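Local coordinates for protein probable tRNA pseudouridine synthase D (Methanosarcina mazei, PDB 1Z2Z) that probably converts uridine-13 of transfer RNAs into pseudouridine, as a member of the TruD family of pseudouridine synthases, at residues A[64-72]-A[108-116]; A[48-59]-A[87-98]. All coordinates share one frame; numbering follows the deposited sequence.

Contact 1. Residues A[64-72]-A[108-116]; sequences LTRTLSRIL and IHLKDIELK
Helix 61-72 packs across one face of the mixed beta-sheet of this pseudouridine synthase and the loop beside it, and here its residues Leu64, Thr67, Leu68, Ile71 and Leu72 meet the side chains of Ile108, Leu110, Ile113 and Leu115, on strand 113-121 and the loop that leads into it. These helix positions recur every three or four residues, so they form one apolar stripe, and no hydrogen bond crosses the contact. At the start of the segment Leu64 and Ile113 reach toward each other tip to tip, with Leu64 CD1 3.9 Å from Ile113 CD1. Leu64 CG lies anti to the backbone N (chi1 -157°), which swings the branch toward the strand although its CB does not point there. Leu64 also rests on Leu54 of strand 49-57 and on Trp59 in the loop that follows it. Thr67 suits its place by being two-sided: OG1 bonds back to the carbonyl of His63, satisfying the polar branch within the helix, while the methyl CG2 meets Leu110 CD1 at 3.8 Å. Leu68 is buried and slants across Leu110, its CD2 4.0 Å from Leu110 CD1. A type II turn from Leu110 to Ile113 brings the chain round into the strand, so that both residues present their CB toward the helix while Lys111 and Asp112 carry the polar corner. Toward the helix's C-terminal end the beta-branched Ile71 covers Ile108 near the surface, Ile71 CG2 lying 4.2 Å from Ile108 CD1.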
loop_
_atom_site.group_PDB
_atom_site.type_symbol
_atom_site.label_atom_id
_atom_site.label_comp_id
_atom_site.label_asym_id
_atom_site.label_seq_id
_atom_site.Cartn_x
_atom_site.Cartn_y
_atom_site.Cartn_z
ATOM N N LEU A 64 -22.136 -0.650 5.145
ATOM C CA LEU A 64 -22.893 -1.887 4.969
ATOM C C LEU A 64 -23.057 -2.658 6.274
ATOM O O LEU A 64 -24.160 -3.055 6.654
ATOM C CB LEU A 64 -22.188 -2.788 3.963
ATOM C CG LEU A 64 -23.028 -3.846 3.240
ATOM C CD1 LEU A 64 -22.090 -4.912 2.676
ATOM C CD2 LEU A 64 -24.036 -4.484 4.174
ATOM N N THR A 65 -21.939 -2.896 6.943
ATOM C CA THR A 65 -21.940 -3.625 8.198
ATOM C C THR A 65 -22.777 -2.858 9.209
ATOM O O THR A 65 -23.471 -3.450 10.031
ATOM C CB THR A 65 -20.489 -3.802 8.725
ATOM O OG1 THR A 65 -19.890 -2.517 8.922
ATOM C CG2 THR A 65 -19.654 -4.566 7.712
ATOM N N ARG A 66 -22.725 -1.538 9.156
ATOM C CA ARG A 66 -23.517 -0.763 10.098
ATOM C C ARG A 66 -25.012 -0.931 9.754
ATOM O O ARG A 66 -25.872 -0.822 10.628
ATOM C CB ARG A 66 -23.108 0.705 10.050
ATOM C CG ARG A 66 -23.682 1.524 11.178
ATOM C CD ARG A 66 -24.639 2.549 10.649
ATOM N NE ARG A 66 -24.158 3.915 10.783
ATOM C CZ ARG A 66 -24.626 4.920 10.052
ATOM N NH1 ARG A 66 -25.566 4.688 9.152
ATOM N NH2 ARG A 66 -24.171 6.156 10.220
ATOM N N THR A 67 -25.305 -1.203 8.478
ATOM C CA THR A 67 -26.669 -1.418 8.022
ATOM C C THR A 67 -27.113 -2.818 8.432
ATOM O O THR A 67 -28.190 -2.996 8.992
ATOM C CB THR A 67 -26.786 -1.263 6.475
ATOM O OG1 THR A 67 -26.687 0.117 6.130
ATOM C CG2 THR A 67 -28.112 -1.792 5.958
ATOM N N LEU A 68 -26.292 -3.822 8.167
ATOM C CA LEU A 68 -26.681 -5.164 8.565
ATOM C C LEU A 68 -26.785 -5.257 10.072
ATOM O O LEU A 68 -27.665 -5.943 10.581
ATOM C CB LEU A 68 -25.674 -6.200 8.088
ATOM C CG LEU A 68 -25.605 -6.424 6.591
ATOM C CD1 LEU A 68 -24.575 -7.504 6.344
ATOM C CD2 LEU A 68 -26.980 -6.854 6.043
ATOM N N SER A 69 -25.900 -4.576 10.797
ATOM C CA SER A 69 -25.985 -4.670 12.246
ATOM C C SER A 69 -27.303 -4.089 12.763
ATOM O O SER A 69 -27.808 -4.538 13.784
ATOM C CB SER A 69 -24.797 -3.989 12.934
ATOM O OG SER A 69 -25.042 -2.625 13.178
ATOM N N ARG A 70 -27.879 -3.119 12.056
ATOM C CA ARG A 70 -29.138 -2.536 12.488
ATOM C C ARG A 70 -30.314 -3.480 12.216
ATOM O O ARG A 70 -31.228 -3.592 13.016
ATOM C CB ARG A 70 -29.369 -1.208 11.785
ATOM C CG ARG A 70 -28.681 -0.017 12.427
ATOM C CD ARG A 70 -28.517 1.085 11.383
ATOM N NE ARG A 70 -28.076 2.358 11.943
ATOM C CZ ARG A 70 -27.631 3.371 11.216
ATOM N NH1 ARG A 70 -27.561 3.258 9.890
ATOM N NH2 ARG A 70 -27.260 4.497 11.818
ATOM N N ILE A 71 -30.255 -4.175 11.092
ATOM C CA ILE A 71 -31.282 -5.112 10.668
ATOM C C ILE A 71 -31.296 -6.380 11.511
ATOM O O ILE A 71 -32.351 -7.003 11.723
ATOM C CB ILE A 71 -31.039 -5.505 9.193
ATOM C CG1 ILE A 71 -31.152 -4.248 8.333
ATOM C CG2 ILE A 71 -31.972 -6.622 8.770
ATOM C CD1 ILE A 71 -30.805 -4.467 6.919
ATOM N N LEU A 72 -30.118 -6.796 11.961
ATOM C CA LEU A 72 -30.010 -7.996 12.778
ATOM C C LEU A 72 -29.886 -7.637 14.268
ATOM O O LEU A 72 -29.816 -8.526 15.108
ATOM C CB LEU A 72 -28.798 -8.827 12.334
ATOM C CG LEU A 72 -28.690 -9.300 10.886
ATOM C CD1 LEU A 72 -27.240 -9.658 10.600
ATOM C CD2 LEU A 72 -29.601 -10.487 10.632
ATOM N N ILE A 108 -33.197 -10.620 3.312
ATOM C CA ILE A 108 -32.587 -9.292 3.289
ATOM C C ILE A 108 -32.290 -8.978 1.834
ATOM O O ILE A 108 -31.572 -9.721 1.157
ATOM C CB ILE A 108 -31.261 -9.267 4.073
ATOM C CG1 ILE A 108 -31.512 -9.597 5.542
ATOM C CG2 ILE A 108 -30.607 -7.911 3.953
ATOM C CD1 ILE A 108 -30.254 -9.624 6.376
ATOM N N HIS A 109 -32.852 -7.881 1.350
ATOM C CA HIS A 109 -32.655 -7.472 -0.036
ATOM C C HIS A 109 -32.295 -6.003 -0.053
ATOM O O HIS A 109 -33.173 -5.145 -0.109
ATOM C CB HIS A 109 -33.938 -7.696 -0.842
ATOM C CG HIS A 109 -34.411 -9.116 -0.828
ATOM N ND1 HIS A 109 -33.781 -10.118 -1.541
ATOM C CD2 HIS A 109 -35.415 -9.716 -0.145
ATOM C CE1 HIS A 109 -34.378 -11.270 -1.295
ATOM N NE2 HIS A 109 -35.373 -11.056 -0.452
ATOM N N LEU A 110 -31.000 -5.716 0.021
ATOM C CA LEU A 110 -30.538 -4.342 -0.005
ATOM C C LEU A 110 -30.191 -3.966 -1.436
ATOM O O LEU A 110 -29.935 -4.836 -2.263
ATOM C CB LEU A 110 -29.337 -4.184 0.911
ATOM C CG LEU A 110 -29.773 -4.077 2.376
ATOM C CD1 LEU A 110 -28.619 -4.461 3.296
ATOM C CD2 LEU A 110 -30.249 -2.653 2.652
ATOM N N LYS A 111 -30.205 -2.674 -1.738
ATOM C CA LYS A 111 -29.914 -2.241 -3.085
ATOM C C LYS A 111 -28.421 -2.292 -3.390
ATOM O O LYS A 111 -27.609 -1.678 -2.697
ATOM C CB LYS A 111 -30.449 -0.827 -3.322
ATOM C CG LYS A 111 -30.476 -0.417 -4.795
ATOM C CD LYS A 111 -30.738 1.071 -4.966
ATOM C CE LYS A 111 -30.610 1.524 -6.425
ATOM N NZ LYS A 111 -29.209 1.563 -6.955
ATOM N N ASP A 112 -28.078 -3.030 -4.438
ATOM C CA ASP A 112 -26.699 -3.185 -4.874
ATOM C C ASP A 112 -25.900 -4.023 -3.879
ATOM O O ASP A 112 -24.718 -3.782 -3.632
ATOM C CB ASP A 112 -26.043 -1.811 -5.093
ATOM C CG ASP A 112 -26.491 -1.139 -6.404
ATOM O OD1 ASP A 112 -27.035 -1.845 -7.291
ATOM O OD2 ASP A 112 -26.283 0.091 -6.557
ATOM N N ILE A 113 -26.563 -5.026 -3.324
ATOM C CA ILE A 113 -25.946 -5.917 -2.369
ATOM C C ILE A 113 -26.531 -7.270 -2.631
ATOM O O ILE A 113 -27.727 -7.405 -2.845
ATOM C CB ILE A 113 -26.282 -5.517 -0.939
ATOM C CG1 ILE A 113 -25.654 -4.154 -0.640
ATOM C CG2 ILE A 113 -25.823 -6.601 0.032
ATOM C CD1 ILE A 113 -24.140 -4.166 -0.592
ATOM N N GLU A 114 -25.680 -8.276 -2.610
ATOM C CA GLU A 114 -26.120 -9.621 -2.850
ATOM C C GLU A 114 -25.511 -10.439 -1.729
ATOM O O GLU A 114 -24.323 -10.311 -1.443
ATOM C CB GLU A 114 -25.601 -10.053 -4.211
ATOM C CG GLU A 114 -26.269 -11.260 -4.796
ATOM C CD GLU A 114 -26.325 -11.198 -6.313
ATOM O OE1 GLU A 114 -25.265 -11.366 -6.960
ATOM O OE2 GLU A 114 -27.431 -10.967 -6.856
ATOM N N LEU A 115 -26.333 -11.255 -1.076
ATOM C CA LEU A 115 -25.891 -12.091 0.031
ATOM C C LEU A 115 -26.112 -13.560 -0.289
ATOM O O LEU A 115 -27.221 -13.963 -0.628
ATOM C CB LEU A 115 -26.668 -11.732 1.299
ATOM C CG LEU A 115 -26.467 -10.350 1.918
ATOM C CD1 LEU A 115 -27.302 -10.246 3.177
ATOM C CD2 LEU A 115 -24.989 -10.116 2.253
ATOM N N LYS A 116 -25.068 -14.371 -0.164
ATOM C CA LYS A 116 -25.181 -15.797 -0.454
ATOM C C LYS A 116 -24.487 -16.612 0.639
ATOM O O LYS A 116 -23.311 -16.419 0.937
ATOM C CB LYS A 116 -24.552 -16.105 -1.824
ATOM C CG LYS A 116 -24.956 -15.133 -2.945
ATOM C CD LYS A 116 -24.232 -15.415 -4.275
ATOM C CE LYS A 116 -24.485 -14.326 -5.331
ATOM N NZ LYS A 116 -23.568 -14.486 -6.511
#

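Contact 2. Residues A[48-59]-A[87-98]; sequences KYLIVELTKRDW and KRALTTQKISIF
Lys56 NZ donates to Thr91 OG1 over 2.7 Å, the one direct side-chain hydrogen bond between strands 49-57 and 90-98. Lys56 reaches it by folding back: CG sits between its backbone N and carbonyl carbon (chi1 67°), and the chain bends again near its end. With an alanine at Lys56, Thr91 OG1 is likely to lose its ammonium partner, leaving a gap where the lysine chain lay. A water meets Thr91 OG1 at 3.0 Å and also lies beside Leu54 O and Gln93 OE1, which compete for its protons. Eight backbone bonds pair the strands antiparallel, from Leu50 with Ile97 to Lys56 with Thr91, and Asp58 N to Ala89 O adds a ninth beyond them. Farther along that face, Val52 CG2 slants over Ile97 CD1 at 4.0 Å and Leu54 CD2 meets Ile95 CG2 at 3.9 Å, branched residues that suit a face covered by helix 61-72, on which Leu54 and Ile97 rest; strand 79-81 flanks 90-98 within the sheet. On the other face Phe98 CD2 lies over the rim of the Tyr49 ring, the planes inclined at 53°. Backbone bonds thus set the register, while one face combines a polar pair with branched apolar residues; Ala89 lies about 4 Å, side chain to side chain, from Asp86, the predicted nucleophile.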
loop_
_atom_site.group_PDB
_atom_site.type_symbol
_atom_site.label_atom_id
_atom_site.label_comp_id
_atom_site.label_asym_id
_atom_site.label_seq_id
_atom_site.Cartn_x
_atom_site.Cartn_y
_atom_site.Cartn_z
ATOM N N LYS A 48 -21.416 -21.351 15.525
ATOM C CA LYS A 48 -22.284 -20.222 15.836
ATOM C C LYS A 48 -22.016 -19.020 14.943
ATOM O O LYS A 48 -22.449 -17.916 15.241
ATOM C CB LYS A 48 -22.122 -19.828 17.309
ATOM C CG LYS A 48 -20.747 -19.245 17.661
ATOM C CD LYS A 48 -20.391 -19.448 19.140
ATOM C CE LYS A 48 -18.966 -18.972 19.461
ATOM N NZ LYS A 48 -18.821 -17.497 19.638
ATOM N N TYR A 49 -21.310 -19.247 13.843
ATOM C CA TYR A 49 -20.979 -18.193 12.897
ATOM C C TYR A 49 -21.490 -18.560 11.498
ATOM O O TYR A 49 -21.193 -19.635 10.961
ATOM C CB TYR A 49 -19.456 -17.969 12.892
ATOM C CG TYR A 49 -18.946 -17.090 14.024
ATOM C CD1 TYR A 49 -19.257 -15.737 14.057
ATOM C CD2 TYR A 49 -18.168 -17.608 15.067
ATOM C CE1 TYR A 49 -18.820 -14.917 15.090
ATOM C CE2 TYR A 49 -17.719 -16.783 16.116
ATOM C CZ TYR A 49 -18.055 -15.441 16.117
ATOM O OH TYR A 49 -17.674 -14.588 17.135
ATOM N N LEU A 50 -22.286 -17.665 10.921
ATOM C CA LEU A 50 -22.855 -17.890 9.597
ATOM C C LEU A 50 -21.921 -17.239 8.592
ATOM O O LEU A 50 -21.601 -16.061 8.720
ATOM C CB LEU A 50 -24.262 -17.275 9.530
ATOM C CG LEU A 50 -25.188 -17.723 8.394
ATOM C CD1 LEU A 50 -24.642 -17.203 7.109
ATOM C CD2 LEU A 50 -25.301 -19.235 8.350
ATOM N N ILE A 51 -21.475 -17.999 7.602
ATOM C CA ILE A 51 -20.546 -17.450 6.617
ATOM C C ILE A 51 -21.201 -17.159 5.272
ATOM O O ILE A 51 -21.686 -18.063 4.568
ATOM C CB ILE A 51 -19.335 -18.379 6.359
ATOM C CG1 ILE A 51 -18.807 -18.987 7.672
ATOM C CG2 ILE A 51 -18.269 -17.576 5.660
ATOM C CD1 ILE A 51 -18.473 -17.976 8.770
ATOM N N VAL A 52 -21.144 -15.889 4.902
ATOM C CA VAL A 52 -21.769 -15.400 3.688
ATOM C C VAL A 52 -20.850 -14.721 2.695
ATOM O O VAL A 52 -19.900 -14.041 3.072
ATOM C CB VAL A 52 -22.869 -14.389 4.059
ATOM C CG1 VAL A 52 -23.756 -14.125 2.865
ATOM C CG2 VAL A 52 -23.675 -14.908 5.236
ATOM N N GLU A 53 -21.159 -14.894 1.418
ATOM C CA GLU A 53 -20.390 -14.261 0.356
ATOM C C GLU A 53 -21.085 -12.933 0.113
ATOM O O GLU A 53 -22.257 -12.899 -0.247
ATOM C CB GLU A 53 -20.438 -15.093 -0.912
ATOM C CG GLU A 53 -19.632 -14.505 -2.027
ATOM C CD GLU A 53 -19.871 -15.223 -3.332
ATOM O OE1 GLU A 53 -20.592 -14.666 -4.186
ATOM O OE2 GLU A 53 -19.354 -16.354 -3.492
ATOM N N LEU A 54 -20.358 -11.851 0.337
ATOM C CA LEU A 54 -20.870 -10.510 0.174
ATOM C C LEU A 54 -20.486 -9.925 -1.181
ATOM O O LEU A 54 -19.316 -9.931 -1.557
ATOM C CB LEU A 54 -20.321 -9.633 1.298
ATOM C CG LEU A 54 -20.524 -8.117 1.243
ATOM C CD1 LEU A 54 -22.008 -7.804 1.107
ATOM C CD2 LEU A 54 -19.935 -7.483 2.519
ATOM N N THR A 55 -21.474 -9.443 -1.928
ATOM C CA THR A 55 -21.211 -8.836 -3.227
ATOM C C THR A 55 -21.823 -7.474 -3.109
ATOM O O THR A 55 -23.014 -7.351 -2.860
ATOM C CB THR A 55 -21.887 -9.595 -4.369
ATOM O OG1 THR A 55 -21.538 -10.987 -4.299
ATOM C CG2 THR A 55 -21.425 -9.029 -5.708
ATOM N N LYS A 56 -21.006 -6.447 -3.269
ATOM C CA LYS A 56 -21.502 -5.101 -3.124
ATOM C C LYS A 56 -21.129 -4.203 -4.295
ATOM O O LYS A 56 -20.094 -4.377 -4.932
ATOM C CB LYS A 56 -21.012 -4.512 -1.797
ATOM C CG LYS A 56 -19.512 -4.274 -1.691
ATOM C CD LYS A 56 -19.138 -3.874 -0.273
ATOM C CE LYS A 56 -17.976 -2.910 -0.277
ATOM N NZ LYS A 56 -16.947 -3.345 -1.244
ATOM N N ARG A 57 -21.996 -3.244 -4.578
ATOM C CA ARG A 57 -21.771 -2.343 -5.679
ATOM C C ARG A 57 -21.770 -0.924 -5.174
ATOM O O ARG A 57 -22.783 -0.421 -4.678
ATOM C CB ARG A 57 -22.867 -2.533 -6.725
ATOM C CG ARG A 57 -22.751 -1.605 -7.906
ATOM C CD ARG A 57 -23.773 -1.923 -9.000
ATOM N NE ARG A 57 -23.577 -1.061 -10.180
ATOM C CZ ARG A 57 -23.739 0.265 -10.190
ATOM N NH1 ARG A 57 -23.525 0.944 -11.309
ATOM N NH2 ARG A 57 -24.127 0.915 -9.092
ATOM N N ASP A 58 -20.620 -0.276 -5.282
ATOM C CA ASP A 58 -20.494 1.105 -4.844
ATOM C C ASP A 58 -20.913 1.322 -3.380
ATOM O O ASP A 58 -21.523 2.339 -3.038
ATOM C CB ASP A 58 -21.316 2.001 -5.755
ATOM C CG ASP A 58 -21.024 3.450 -5.533
ATOM O OD1 ASP A 58 -21.837 4.304 -5.960
ATOM O OD2 ASP A 58 -19.970 3.736 -4.928
ATOM N N TRP A 59 -20.579 0.359 -2.522
ATOM C CA TRP A 59 -20.894 0.441 -1.099
ATOM C C TRP A 59 -19.618 0.533 -0.270
ATOM O O TRP A 59 -18.580 -0.008 -0.642
ATOM C CB TRP A 59 -21.636 -0.804 -0.621
ATOM C CG TRP A 59 -23.121 -0.784 -0.732
ATOM C CD1 TRP A 59 -23.864 -1.117 -1.826
ATOM C CD2 TRP A 59 -24.051 -0.558 0.333
ATOM N NE1 TRP A 59 -25.198 -1.132 -1.504
ATOM C CE2 TRP A 59 -25.344 -0.791 -0.194
ATOM C CE3 TRP A 59 -23.920 -0.186 1.673
ATOM C CZ2 TRP A 59 -26.497 -0.673 0.590
ATOM C CZ3 TRP A 59 -25.059 -0.066 2.448
ATOM C CH2 TRP A 59 -26.340 -0.307 1.901
ATOM N N LYS A 87 -14.921 0.777 -2.074
ATOM C CA LYS A 87 -16.299 1.233 -2.141
ATOM C C LYS A 87 -16.675 1.401 -3.628
ATOM O O LYS A 87 -17.495 0.639 -4.158
ATOM C CB LYS A 87 -16.423 2.546 -1.336
ATOM C CG LYS A 87 -17.238 3.697 -1.929
ATOM C CD LYS A 87 -18.726 3.387 -2.060
ATOM C CE LYS A 87 -19.540 4.651 -2.287
ATOM N NZ LYS A 87 -19.621 5.425 -1.034
ATOM N N ARG A 88 -16.050 2.357 -4.314
ATOM C CA ARG A 88 -16.355 2.564 -5.726
ATOM C C ARG A 88 -15.929 1.396 -6.593
ATOM O O ARG A 88 -14.962 1.507 -7.346
ATOM C CB ARG A 88 -15.694 3.842 -6.266
ATOM C CG ARG A 88 -16.190 4.213 -7.676
ATOM C CD ARG A 88 -15.930 5.678 -8.056
ATOM N NE ARG A 88 -16.428 6.004 -9.400
ATOM C CZ ARG A 88 -17.716 6.061 -9.745
ATOM N NH1 ARG A 88 -18.662 5.819 -8.849
ATOM N NH2 ARG A 88 -18.059 6.353 -10.991
ATOM N N ALA A 89 -16.649 0.282 -6.517
ATOM C CA ALA A 89 -16.288 -0.879 -7.323
ATOM C C ALA A 89 -17.261 -2.019 -7.121
ATOM O O ALA A 89 -18.109 -1.968 -6.237
ATOM C CB ALA A 89 -14.892 -1.340 -6.957
ATOM N N LEU A 90 -17.159 -3.043 -7.952
ATOM C CA LEU A 90 -18.021 -4.197 -7.788
ATOM C C LEU A 90 -17.135 -5.255 -7.150
ATOM O O LEU A 90 -16.249 -5.831 -7.793
ATOM C CB LEU A 90 -18.566 -4.678 -9.129
ATOM C CG LEU A 90 -19.281 -6.029 -9.048
ATOM C CD1 LEU A 90 -20.393 -5.979 -8.032
ATOM C CD2 LEU A 90 -19.785 -6.418 -10.412
ATOM N N THR A 91 -17.396 -5.517 -5.877
ATOM C CA THR A 91 -16.584 -6.449 -5.121
ATOM C C THR A 91 -17.312 -7.582 -4.415
ATOM O O THR A 91 -18.361 -7.379 -3.804
ATOM C CB THR A 91 -15.823 -5.701 -4.057
ATOM O OG1 THR A 91 -16.718 -5.401 -2.977
ATOM C CG2 THR A 91 -15.278 -4.398 -4.616
ATOM N N THR A 92 -16.695 -8.760 -4.472
ATOM C CA THR A 92 -17.178 -9.992 -3.860
ATOM C C THR A 92 -16.170 -10.418 -2.770
ATOM O O THR A 92 -14.958 -10.322 -2.979
ATOM C CB THR A 92 -17.238 -11.091 -4.930
ATOM O OG1 THR A 92 -18.073 -10.654 -6.006
ATOM C CG2 THR A 92 -17.775 -12.387 -4.370
ATOM N N GLN A 93 -16.650 -10.889 -1.622
ATOM C CA GLN A 93 -15.755 -11.318 -0.546
ATOM C C GLN A 93 -16.489 -12.189 0.459
ATOM O O GLN A 93 -17.717 -12.243 0.464
ATOM C CB GLN A 93 -15.198 -10.125 0.212
ATOM C CG GLN A 93 -16.222 -9.456 1.092
ATOM C CD GLN A 93 -15.726 -8.146 1.633
ATOM O OE1 GLN A 93 -16.347 -7.094 1.449
ATOM N NE2 GLN A 93 -14.589 -8.195 2.295
ATOM N N LYS A 94 -15.735 -12.867 1.325
ATOM C CA LYS A 94 -16.347 -13.718 2.332
ATOM C C LYS A 94 -16.446 -12.951 3.659
ATOM O O LYS A 94 -15.561 -12.174 3.999
ATOM C CB LYS A 94 -15.527 -15.000 2.490
ATOM C CG LYS A 94 -15.875 -15.829 3.720
ATOM C CD LYS A 94 -15.099 -17.145 3.757
ATOM C CE LYS A 94 -15.494 -18.042 2.598
ATOM N NZ LYS A 94 -14.845 -19.393 2.601
ATOM N N ILE A 95 -17.548 -13.127 4.376
ATOM C CA ILE A 95 -17.722 -12.460 5.654
ATOM C C ILE A 95 -18.339 -13.430 6.647
ATOM O O ILE A 95 -18.764 -14.536 6.285
ATOM C CB ILE A 95 -18.644 -11.215 5.557
ATOM C CG1 ILE A 95 -20.064 -11.629 5.166
ATOM C CG2 ILE A 95 -18.071 -10.208 4.572
ATOM C CD1 ILE A 95 -21.118 -10.516 5.438
ATOM N N SER A 96 -18.372 -13.039 7.908
ATOM C CA SER A 96 -18.981 -13.907 8.900
ATOM C C SER A 96 -19.957 -13.086 9.717
ATOM O O SER A 96 -19.745 -11.891 9.953
ATOM C CB SER A 96 -17.928 -14.539 9.814
ATOM O OG SER A 96 -17.392 -13.574 10.698
ATOM N N ILE A 97 -21.032 -13.741 10.135
ATOM C CA ILE A 97 -22.072 -13.099 10.921
ATOM C C ILE A 97 -22.403 -13.984 12.096
ATOM O O ILE A 97 -22.781 -15.148 11.928
ATOM C CB ILE A 97 -23.356 -12.899 10.098
ATOM C CG1 ILE A 97 -23.036 -12.172 8.780
ATOM C CG2 ILE A 97 -24.358 -12.119 10.924
ATOM C CD1 ILE A 97 -24.235 -11.972 7.876
ATOM N N PHE A 98 -22.272 -13.422 13.288
ATOM C CA PHE A 98 -22.518 -14.168 14.504
ATOM C C PHE A 98 -23.975 -14.424 14.809
ATOM O O PHE A 98 -24.836 -13.540 14.698
ATOM C CB PHE A 98 -21.871 -13.455 15.700
ATOM C CG PHE A 98 -22.222 -14.051 17.038
ATOM C CD1 PHE A 98 -22.914 -13.312 17.979
ATOM C CD2 PHE A 98 -21.845 -15.348 17.363
ATOM C CE1 PHE A 98 -23.217 -13.858 19.240
ATOM C CE2 PHE A 98 -22.146 -15.896 18.620
ATOM C CZ PHE A 98 -22.831 -15.155 19.551
HETATM O O HOH W 1 -17.505 -7.734 -1.252
HETATM O O HOH W 2 -18.655 6.423 -5.546
#

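How the contacts relate
Strand 49-57 joins the two contacts: in the sheet it lies between strand 90-98, its partner in contact 2, and strand 113-121 of contact 1, and it leads directly into helix 61-72. Contact 2 is an in-sheet pairing with half of its touching residues buried; contact 1 is a smaller apolar seam between the helix and the loop and strand of 108-116, which runs out to the surface, far from the annotated site. They meet where Lys116 O lies 2.7 Å from Glu53 N, a probable hydrogen bond, and where Trp59 NE1 probably bonds to Lys111 O. Contact 2 is held mainly by backbone polarity, contact 1 by apolar side-chain packing alone.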